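PTS system, nitrogen regulatory IIA protein (Neisseria meningitidis, PDB 2A0J) probably takes part in phosphotransferase-system phosphoryl transfer as an EIIA-type protein linked to nitrogen regulation. Local coordinates at residues Val63-Gly68 against Gly122-Lys127. Residues are numbered along the deposited sequence; the frame is centred on the assembly and turned at random.
Sequences VAIPHG and GKFSQK
V63 and F124 make the main contact, and it is wholly apolar. One methyl of V63 sits over a face of the F124 ring. V63 CG1 is 3.8 Å from the ring centroid, 28° off the normal, which makes a CH-pi contact. The methyl is displaced toward the CG-CD2 side, and V63 CG1 comes within 3.5 Å of F124 CD2. The V63 torsion explains this: CG1 lies opposite the backbone N (chi1 -180°), and the other methyl, CG2, only grazes F124 CB at 4.2 Å. The two side chains meet at about a right angle.

I65 approaches the same ring from a different side. Its branch methyl lies at the ring edge, near the ring plane, with I65 CG2 4.1 Å from F124 CE2. F124 thus has V63 above one face and I65 at its rim. No hydrogen bond joins the two segments. All three touching residues are buried.

The contact packs the C-terminal part of helix 110-124 against strand 63-70, an outermost strand of the mixed four-stranded sheet. This belongs to the EIIA type 2 fold, in which helices cover a central sheet. L133 of helix 127-135 also touches F124, and L117, earlier in helix 110-124, touches I65.

Some polar bonds stay inside each segment. H67 ND1 donates to I65 O at 2.7 Å, nearly straight at 169°, with the oxygen close to the imidazole plane. This bond helps fix the rotation of the H67 ring. In the other segment, the backbone N of S125 bonds to G122 O at 3.2 Å. The backbone N of Q126 bonds to K123 O at 3.2 Å. Q126 then takes the N-cap position of helix 127-135, whose R130 hydrogen-bonds F124 O through NH1.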
ATOM      1  N   VAL A  63      -8.614  -0.188   6.160  1.00  9.45           N
ATOM      2  CA  VAL A  63      -7.855  -0.009   4.933  1.00 14.48           C
ATOM      3  C   VAL A  63      -6.990   1.253   4.965  1.00 21.75           C
ATOM      4  O   VAL A  63      -7.277   2.203   5.697  1.00 21.61           O
ATOM      5  CB  VAL A  63      -8.787   0.082   3.719  1.00 21.93           C
ATOM      6  CG1 VAL A  63      -7.960   0.261   2.441  1.00 20.29           C
ATOM      7  CG2 VAL A  63      -9.661  -1.165   3.643  1.00  6.94           C
ATOM      8  N   ALA A  64      -5.925   1.250   4.167  1.00 19.60           N
ATOM      9  CA  ALA A  64      -5.014   2.386   4.074  1.00 14.61           C
ATOM     10  C   ALA A  64      -4.244   2.321   2.753  1.00 17.94           C
ATOM     11  O   ALA A  64      -4.103   1.251   2.148  1.00 15.43           O
ATOM     12  CB  ALA A  64      -4.043   2.387   5.259  1.00  6.54           C
ATOM     13  N   ILE A  65      -3.741   3.470   2.317  1.00  9.07           N
ATOM     14  CA  ILE A  65      -2.991   3.566   1.070  1.00  7.95           C
ATOM     15  C   ILE A  65      -1.776   4.472   1.211  1.00 10.87           C
ATOM     16  O   ILE A  65      -1.754   5.577   0.678  1.00 10.63           O
ATOM     17  CB  ILE A  65      -3.870   4.125  -0.075  1.00 19.19           C
ATOM     18  CG1 ILE A  65      -4.625   5.371   0.412  1.00 34.04           C
ATOM     19  CG2 ILE A  65      -4.830   3.055  -0.572  1.00 21.04           C
ATOM     20  CD1 ILE A  65      -5.311   6.158  -0.688  1.00 34.92           C
ATOM     21  N   PRO A  66      -0.743   4.016   1.937  1.00  7.82           N
ATOM     22  CA  PRO A  66       0.446   4.859   2.094  1.00  8.03           C
ATOM     23  C   PRO A  66       1.079   5.069   0.716  1.00 16.69           C
ATOM     24  O   PRO A  66       1.118   4.144  -0.096  1.00 17.37           O
ATOM     25  CB  PRO A  66       1.352   4.028   3.016  1.00  7.17           C
ATOM     26  CG  PRO A  66       0.422   3.070   3.696  1.00  3.91           C
ATOM     27  CD  PRO A  66      -0.570   2.721   2.620  1.00 12.49           C
ATOM     28  N   HIS A  67       1.573   6.271   0.440  1.00 20.57           N
ATOM     29  CA  HIS A  67       2.200   6.522  -0.857  1.00 20.26           C
ATOM     30  C   HIS A  67       3.233   7.657  -0.826  1.00 24.01           C
ATOM     31  O   HIS A  67       3.269   8.454   0.115  1.00 25.63           O
ATOM     32  CB  HIS A  67       1.125   6.813  -1.915  1.00 23.32           C
ATOM     33  CG  HIS A  67       0.194   7.929  -1.551  1.00 13.10           C
ATOM     34  ND1 HIS A  67      -0.891   7.754  -0.719  1.00 13.16           N
ATOM     35  CD2 HIS A  67       0.198   9.240  -1.891  1.00  8.13           C
ATOM     36  CE1 HIS A  67      -1.515   8.908  -0.563  1.00 19.89           C
ATOM     37  NE2 HIS A  67      -0.874   9.827  -1.264  1.00 21.16           N
ATOM     38  N   GLY A  68       4.067   7.721  -1.862  1.00 19.97           N
ATOM     39  CA  GLY A  68       5.091   8.750  -1.941  1.00 13.77           C
ATOM     40  C   GLY A  68       5.685   8.912  -3.332  1.00 18.09           C
ATOM     41  O   GLY A  68       5.647   7.994  -4.151  1.00 22.87           O
ATOM     42  N   GLY A 122     -11.975   3.242  -4.391  1.00 30.39           N
ATOM     43  CA  GLY A 122     -13.306   2.821  -4.783  1.00 22.66           C
ATOM     44  C   GLY A 122     -13.538   1.377  -4.393  1.00 29.16           C
ATOM     45  O   GLY A 122     -14.551   1.051  -3.763  1.00 29.03           O
ATOM     46  N   LYS A 123     -12.592   0.512  -4.756  1.00 19.59           N
ATOM     47  CA  LYS A 123     -12.700  -0.902  -4.435  1.00 18.63           C
ATOM     48  C   LYS A 123     -12.794  -1.130  -2.937  1.00 23.52           C
ATOM     49  O   LYS A 123     -13.610  -1.933  -2.471  1.00 26.26           O
ATOM     50  CB  LYS A 123     -11.499  -1.678  -4.974  1.00 16.59           C
ATOM     51  CG  LYS A 123     -11.423  -1.771  -6.477  1.00 12.21           C
ATOM     52  CD  LYS A 123     -10.346  -2.756  -6.893  1.00 24.32           C
ATOM     53  CE  LYS A 123     -10.395  -3.055  -8.392  1.00 37.94           C
ATOM     54  NZ  LYS A 123     -11.654  -3.741  -8.802  1.00 31.87           N
ATOM     55  N   PHE A 124     -11.955  -0.416  -2.191  1.00 25.50           N
ATOM     56  CA  PHE A 124     -11.903  -0.536  -0.739  1.00 28.76           C
ATOM     57  C   PHE A 124     -13.132  -0.002  -0.004  1.00 33.16           C
ATOM     58  O   PHE A 124     -13.356  -0.331   1.166  1.00 36.27           O
ATOM     59  CB  PHE A 124     -10.642   0.149  -0.200  1.00 22.01           C
ATOM     60  CG  PHE A 124      -9.361  -0.473  -0.685  1.00 21.89           C
ATOM     61  CD1 PHE A 124      -9.245  -1.854  -0.809  1.00 24.13           C
ATOM     62  CD2 PHE A 124      -8.265   0.320  -1.002  1.00 25.91           C
ATOM     63  CE1 PHE A 124      -8.051  -2.440  -1.245  1.00 27.69           C
ATOM     64  CE2 PHE A 124      -7.063  -0.255  -1.439  1.00 28.58           C
ATOM     65  CZ  PHE A 124      -6.958  -1.636  -1.560  1.00 24.56           C
ATOM     66  N   SER A 125     -13.931   0.814  -0.678  1.00 34.19           N
ATOM     67  CA  SER A 125     -15.126   1.362  -0.047  1.00 32.06           C
ATOM     68  C   SER A 125     -16.247   0.334  -0.029  1.00 27.73           C
ATOM     69  O   SER A 125     -17.270   0.539   0.623  1.00 34.14           O
ATOM     70  CB  SER A 125     -15.596   2.616  -0.787  1.00 33.10           C
ATOM     71  OG  SER A 125     -15.892   2.325  -2.143  1.00 41.78           O
ATOM     72  N   GLN A 126     -16.044  -0.772  -0.741  1.00 25.12           N
ATOM     73  CA  GLN A 126     -17.044  -1.834  -0.824  1.00 26.95           C
ATOM     74  C   GLN A 126     -16.817  -2.901   0.226  1.00 29.91           C
ATOM     75  O   GLN A 126     -15.752  -3.519   0.279  1.00 33.26           O
ATOM     76  CB  GLN A 126     -17.018  -2.481  -2.202  1.00 25.39           C
ATOM     77  CG  GLN A 126     -17.346  -1.535  -3.329  1.00 32.23           C
ATOM     78  CD  GLN A 126     -17.412  -2.255  -4.651  1.00 56.43           C
ATOM     79  OE1 GLN A 126     -18.093  -3.276  -4.776  1.00 65.43           O
ATOM     80  NE2 GLN A 126     -16.707  -1.732  -5.651  1.00 66.09           N
ATOM     81  N   LYS A 127     -17.836  -3.125   1.050  1.00 28.51           N
ATOM     82  CA  LYS A 127     -17.746  -4.100   2.124  1.00 31.02           C
ATOM     83  C   LYS A 127     -17.349  -5.504   1.671  1.00 33.13           C
ATOM     84  O   LYS A 127     -16.479  -6.134   2.274  1.00 32.26           O
ATOM     85  CB  LYS A 127     -19.071  -4.162   2.887  1.00 20.45           C
ATOM     86  CG  LYS A 127     -19.008  -5.064   4.110  1.00 34.32           C
ATOM     87  CD  LYS A 127     -20.221  -4.905   4.996  1.00 46.42           C
ATOM     88  CE  LYS A 127     -20.097  -5.786   6.224  1.00 49.71           C
ATOM     89  NZ  LYS A 127     -18.853  -5.484   6.983  1.00 59.95           N
TER